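Long-range contact in inactive glucansucrase (Lactobacillus reuteri, PDB 5JBD), which is an inactive glucansucrase of glycoside hydrolase family 70, a family built on a TIM-type barrel: residues G755-T767 with T780-G793. Numbering follows the deposited sequence.
Sequences GFSGQEAVTVTRT and TYANQIYFAYTTGG
Gln759 lies flat against the ring of Tyr789, its partner in a non-hydrogen-bonded antiparallel pair. CB of Gln759 passes the backbone oxygens of Ala788 and Phe787. CG then sits over the centre of the Tyr789 ring, 3.4 Å from the centroid, in a CH-pi contact, and CD continues over CZ with the amide stacked on the ring, the two planes 8° apart. At the tip the branches part: OE1 stays near Tyr789 OH, while NE2 gives a nearly straight hydrogen bond of 2.9 Å to Phe787 O, which lies close to the amide plane; with the stack, this bond should restrain the amide's rotation.

On the other face of the sheet Glu760, fully extended with CG anti to the backbone N (chi1 -169°), brings OE1 to 2.6 Å from Thr790 OG1. This hydroxyl donates to the anti lone pair of OE1 and accepts from Thr791 OG1; OE1 also accepts from Ala838 N, so two donors grip it. Farther along, Arg766 lays CB over the centre of the Tyr781 ring, 3.8 Å from the centroid, while its guanidinium bonds to Leu173 O and forms a salt bridge with Asp192.

Gly758 O accepts from both Thr790 N (2.9 Å) and Thr791 N (3.0 Å), marking a classic beta bulge; Asn783 and Gln784 opposite Val764 form a G1 bulge. The arrangement is a twisted, twice-bulged antiparallel hairpin at the edge of a six-stranded antiparallel sheet: strand 784-791 is outermost, and strand 758-767 pairs on its far side with strand 193-197.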
loop_
_atom_site.group_PDB
_atom_site.type_symbol
_atom_site.label_atom_id
_atom_site.label_comp_id
_atom_site.label_asym_id
_atom_site.label_seq_id
_atom_site.Cartn_x
_atom_site.Cartn_y
_atom_site.Cartn_z
ATOM N N GLY A 755 -10.578 -5.332 -5.608
ATOM C CA GLY A 755 -10.829 -6.494 -6.461
ATOM C C GLY A 755 -12.103 -7.247 -6.124
ATOM O O GLY A 755 -12.199 -8.430 -6.432
ATOM N N PHE A 756 -13.075 -6.581 -5.489
ATOM C CA PHE A 756 -14.379 -7.196 -5.209
ATOM C C PHE A 756 -15.034 -7.609 -6.527
ATOM O O PHE A 756 -14.950 -6.879 -7.515
ATOM C CB PHE A 756 -15.321 -6.238 -4.465
ATOM C CG PHE A 756 -14.909 -5.926 -3.046
ATOM C CD1 PHE A 756 -14.758 -6.940 -2.103
ATOM C CD2 PHE A 756 -14.722 -4.606 -2.636
ATOM C CE1 PHE A 756 -14.399 -6.647 -0.790
ATOM C CE2 PHE A 756 -14.362 -4.308 -1.325
ATOM C CZ PHE A 756 -14.203 -5.329 -0.398
ATOM N N SER A 757 -15.665 -8.785 -6.542
ATOM C CA SER A 757 -16.344 -9.294 -7.749
ATOM C C SER A 757 -17.829 -8.912 -7.836
ATOM O O SER A 757 -18.435 -9.045 -8.898
ATOM C CB SER A 757 -16.195 -10.817 -7.826
ATOM O OG SER A 757 -16.897 -11.403 -6.742
ATOM N N GLY A 758 -18.410 -8.439 -6.736
ATOM C CA GLY A 758 -19.832 -8.090 -6.680
ATOM C C GLY A 758 -20.108 -6.601 -6.835
ATOM O O GLY A 758 -19.579 -5.787 -6.072
ATOM N N GLN A 759 -20.942 -6.254 -7.816
ATOM C CA GLN A 759 -21.389 -4.878 -8.019
ATOM C C GLN A 759 -22.594 -4.544 -7.152
ATOM O O GLN A 759 -23.414 -5.420 -6.814
ATOM C CB GLN A 759 -21.751 -4.602 -9.474
ATOM C CG GLN A 759 -20.550 -4.389 -10.369
ATOM C CD GLN A 759 -20.930 -4.214 -11.828
ATOM O OE1 GLN A 759 -21.287 -5.181 -12.504
ATOM N NE2 GLN A 759 -20.871 -2.980 -12.317
ATOM N N GLU A 760 -22.687 -3.262 -6.810
ATOM C CA GLU A 760 -23.740 -2.736 -5.965
ATOM C C GLU A 760 -24.116 -1.351 -6.477
ATOM O O GLU A 760 -23.245 -0.586 -6.884
ATOM C CB GLU A 760 -23.244 -2.662 -4.518
ATOM C CG GLU A 760 -24.321 -2.372 -3.476
ATOM C CD GLU A 760 -23.788 -2.296 -2.052
ATOM O OE1 GLU A 760 -22.561 -2.476 -1.822
ATOM O OE2 GLU A 760 -24.613 -2.038 -1.149
ATOM N N ALA A 761 -25.409 -1.031 -6.472
ATOM C CA ALA A 761 -25.844 0.322 -6.800
ATOM C C ALA A 761 -25.595 1.195 -5.578
ATOM O O ALA A 761 -26.195 0.989 -4.518
ATOM C CB ALA A 761 -27.308 0.366 -7.214
ATOM N N VAL A 762 -24.689 2.148 -5.729
ATOM C CA VAL A 762 -24.394 3.130 -4.674
ATOM C C VAL A 762 -24.650 4.529 -5.214
ATOM O O VAL A 762 -24.559 4.745 -6.421
ATOM C CB VAL A 762 -22.935 3.023 -4.174
ATOM C CG1 VAL A 762 -22.772 1.792 -3.305
ATOM C CG2 VAL A 762 -21.934 2.991 -5.322
ATOM N N THR A 763 -24.987 5.463 -4.331
ATOM C CA THR A 763 -25.148 6.853 -4.709
ATOM C C THR A 763 -23.829 7.573 -4.407
ATOM O O THR A 763 -23.327 7.505 -3.270
ATOM C CB THR A 763 -26.327 7.485 -3.973
ATOM O OG1 THR A 763 -27.517 6.728 -4.248
ATOM C CG2 THR A 763 -26.538 8.922 -4.430
ATOM N N VAL A 764 -23.265 8.248 -5.417
ATOM C CA VAL A 764 -21.909 8.819 -5.306
ATOM C C VAL A 764 -21.744 10.273 -5.747
ATOM O O VAL A 764 -22.571 10.828 -6.465
ATOM C CB VAL A 764 -20.870 7.979 -6.083
ATOM C CG1 VAL A 764 -20.991 6.499 -5.726
ATOM C CG2 VAL A 764 -20.973 8.186 -7.592
ATOM N N THR A 765 -20.633 10.868 -5.304
ATOM C CA THR A 765 -20.264 12.245 -5.645
ATOM C C THR A 765 -18.764 12.275 -5.926
ATOM O O THR A 765 -17.974 11.627 -5.222
ATOM C CB THR A 765 -20.617 13.208 -4.496
ATOM O OG1 THR A 765 -22.038 13.250 -4.346
ATOM C CG2 THR A 765 -20.101 14.622 -4.754
ATOM N N ARG A 766 -18.382 13.024 -6.959
ATOM C CA ARG A 766 -16.987 13.117 -7.397
ATOM C C ARG A 766 -16.215 14.014 -6.420
ATOM O O ARG A 766 -16.537 15.181 -6.286
ATOM C CB ARG A 766 -16.925 13.727 -8.809
ATOM C CG ARG A 766 -15.535 13.852 -9.418
ATOM C CD ARG A 766 -14.962 12.503 -9.789
ATOM N NE ARG A 766 -13.634 12.653 -10.385
ATOM C CZ ARG A 766 -12.502 12.873 -9.704
ATOM N NH1 ARG A 766 -12.519 12.986 -8.376
ATOM N NH2 ARG A 766 -11.342 12.993 -10.365
ATOM N N THR A 767 -15.177 13.464 -5.789
ATOM C CA THR A 767 -14.421 14.195 -4.768
ATOM C C THR A 767 -12.913 14.079 -4.920
ATOM O O THR A 767 -12.409 13.220 -5.653
ATOM C CB THR A 767 -14.763 13.691 -3.349
ATOM O OG1 THR A 767 -14.277 12.353 -3.171
ATOM C CG2 THR A 767 -16.262 13.747 -3.095
ATOM N N THR A 780 -18.513 18.194 -13.080
ATOM C CA THR A 780 -18.621 17.414 -11.849
ATOM C C THR A 780 -19.859 16.519 -11.887
ATOM O O THR A 780 -20.648 16.577 -12.838
ATOM C CB THR A 780 -18.649 18.338 -10.603
ATOM O OG1 THR A 780 -18.447 17.560 -9.411
ATOM C CG2 THR A 780 -19.967 19.127 -10.497
ATOM N N TYR A 781 -20.010 15.692 -10.854
ATOM C CA TYR A 781 -21.275 14.991 -10.592
ATOM C C TYR A 781 -21.474 14.731 -9.105
ATOM O O TYR A 781 -20.506 14.555 -8.375
ATOM C CB TYR A 781 -21.377 13.685 -11.387
ATOM C CG TYR A 781 -20.198 12.749 -11.316
ATOM C CD1 TYR A 781 -20.116 11.774 -10.325
ATOM C CD2 TYR A 781 -19.192 12.792 -12.278
ATOM C CE1 TYR A 781 -19.044 10.889 -10.276
ATOM C CE2 TYR A 781 -18.113 11.907 -12.241
ATOM C CZ TYR A 781 -18.043 10.954 -11.242
ATOM O OH TYR A 781 -16.975 10.081 -11.199
ATOM N N ALA A 782 -22.740 14.738 -8.677
ATOM C CA ALA A 782 -23.119 14.502 -7.281
ATOM C C ALA A 782 -24.397 13.685 -7.210
ATOM O O ALA A 782 -25.291 13.844 -8.053
ATOM C CB ALA A 782 -23.317 15.828 -6.552
ATOM N N ASN A 783 -24.482 12.822 -6.200
ATOM C CA ASN A 783 -25.704 12.066 -5.914
ATOM C C ASN A 783 -26.180 11.238 -7.117
ATOM O O ASN A 783 -27.373 11.207 -7.432
ATOM C CB ASN A 783 -26.814 13.013 -5.403
ATOM C CG ASN A 783 -26.386 13.800 -4.167
ATOM O OD1 ASN A 783 -26.269 15.032 -4.204
ATOM N ND2 ASN A 783 -26.141 13.094 -3.078
ATOM N N GLN A 784 -25.229 10.583 -7.786
ATOM C CA GLN A 784 -25.502 9.763 -8.964
ATOM C C GLN A 784 -25.379 8.300 -8.614
ATOM O O GLN A 784 -24.427 7.901 -7.941
ATOM C CB GLN A 784 -24.507 10.064 -10.089
ATOM C CG GLN A 784 -24.616 11.448 -10.703
ATOM C CD GLN A 784 -25.987 11.745 -11.259
ATOM O OE1 GLN A 784 -26.553 10.958 -12.015
ATOM N NE2 GLN A 784 -26.533 12.898 -10.888
ATOM N N ILE A 785 -26.316 7.494 -9.101
ATOM C CA ILE A 785 -26.226 6.050 -8.926
ATOM C C ILE A 785 -25.114 5.507 -9.830
ATOM O O ILE A 785 -25.090 5.788 -11.022
ATOM C CB ILE A 785 -27.592 5.350 -9.149
ATOM C CG1 ILE A 785 -28.571 5.833 -8.068
ATOM C CG2 ILE A 785 -27.414 3.837 -9.104
ATOM C CD1 ILE A 785 -29.910 5.155 -8.021
ATOM N N TYR A 786 -24.238 4.698 -9.232
ATOM C CA TYR A 786 -23.008 4.193 -9.837
ATOM C C TYR A 786 -22.871 2.728 -9.437
ATOM O O TYR A 786 -23.108 2.374 -8.270
ATOM C CB TYR A 786 -21.839 5.010 -9.247
ATOM C CG TYR A 786 -20.420 4.720 -9.741
ATOM C CD1 TYR A 786 -20.063 4.908 -11.076
ATOM C CD2 TYR A 786 -19.409 4.326 -8.849
ATOM C CE1 TYR A 786 -18.755 4.680 -11.513
ATOM C CE2 TYR A 786 -18.097 4.099 -9.277
ATOM C CZ TYR A 786 -17.765 4.282 -10.604
ATOM O OH TYR A 786 -16.468 4.054 -11.045
ATOM N N PHE A 787 -22.496 1.872 -10.387
ATOM C CA PHE A 787 -22.450 0.430 -10.143
ATOM C C PHE A 787 -21.050 -0.044 -9.746
ATOM O O PHE A 787 -20.411 -0.839 -10.437
ATOM C CB PHE A 787 -22.983 -0.335 -11.364
ATOM C CG PHE A 787 -24.397 0.020 -11.748
ATOM C CD1 PHE A 787 -25.414 0.077 -10.791
ATOM C CD2 PHE A 787 -24.733 0.247 -13.075
ATOM C CE1 PHE A 787 -26.720 0.385 -11.149
ATOM C CE2 PHE A 787 -26.040 0.542 -13.442
ATOM C CZ PHE A 787 -27.036 0.612 -12.476
ATOM N N ALA A 788 -20.586 0.438 -8.595
ATOM C CA ALA A 788 -19.236 0.136 -8.117
ATOM C C ALA A 788 -19.140 -1.312 -7.718
ATOM O O ALA A 788 -20.121 -1.891 -7.230
ATOM C CB ALA A 788 -18.889 1.014 -6.920
ATOM N N TYR A 789 -17.967 -1.897 -7.933
ATOM C CA TYR A 789 -17.615 -3.180 -7.324
ATOM C C TYR A 789 -17.315 -2.918 -5.850
ATOM O O TYR A 789 -16.372 -2.196 -5.537
ATOM C CB TYR A 789 -16.418 -3.809 -8.039
ATOM C CG TYR A 789 -16.781 -4.312 -9.417
ATOM C CD1 TYR A 789 -16.773 -3.463 -10.520
ATOM C CD2 TYR A 789 -17.196 -5.623 -9.608
ATOM C CE1 TYR A 789 -17.133 -3.921 -11.782
ATOM C CE2 TYR A 789 -17.551 -6.100 -10.871
ATOM C CZ TYR A 789 -17.523 -5.241 -11.950
ATOM O OH TYR A 789 -17.881 -5.694 -13.191
ATOM N N THR A 790 -18.157 -3.452 -4.967
ATOM C CA THR A 790 -18.068 -3.219 -3.521
ATOM C C THR A 790 -18.188 -4.463 -2.631
ATOM O O THR A 790 -17.915 -4.384 -1.427
ATOM C CB THR A 790 -19.229 -2.333 -3.055
ATOM O OG1 THR A 790 -20.446 -3.048 -3.255
ATOM C CG2 THR A 790 -19.285 -1.020 -3.810
ATOM N N THR A 791 -18.631 -5.587 -3.194
ATOM C CA THR A 791 -19.157 -6.666 -2.398
ATOM C C THR A 791 -18.328 -7.941 -2.582
ATOM O O THR A 791 -18.020 -8.349 -3.709
ATOM C CB THR A 791 -20.653 -6.864 -2.717
ATOM O OG1 THR A 791 -21.350 -5.649 -2.411
ATOM C CG2 THR A 791 -21.253 -8.011 -1.909
ATOM N N GLY A 792 -17.967 -8.553 -1.456
ATOM C CA GLY A 792 -17.120 -9.738 -1.451
ATOM C C GLY A 792 -16.355 -9.876 -0.155
ATOM O O GLY A 792 -16.809 -9.416 0.893
ATOM N N GLY A 793 -15.195 -10.510 -0.231
ATOM C CA GLY A 793 -14.406 -10.862 0.949
ATOM C C GLY A 793 -13.929 -12.302 0.963
ATOM O O GLY A 793 -13.064 -12.653 1.778
HETATM O O HOH W 1 -19.006 -11.038 -4.127
#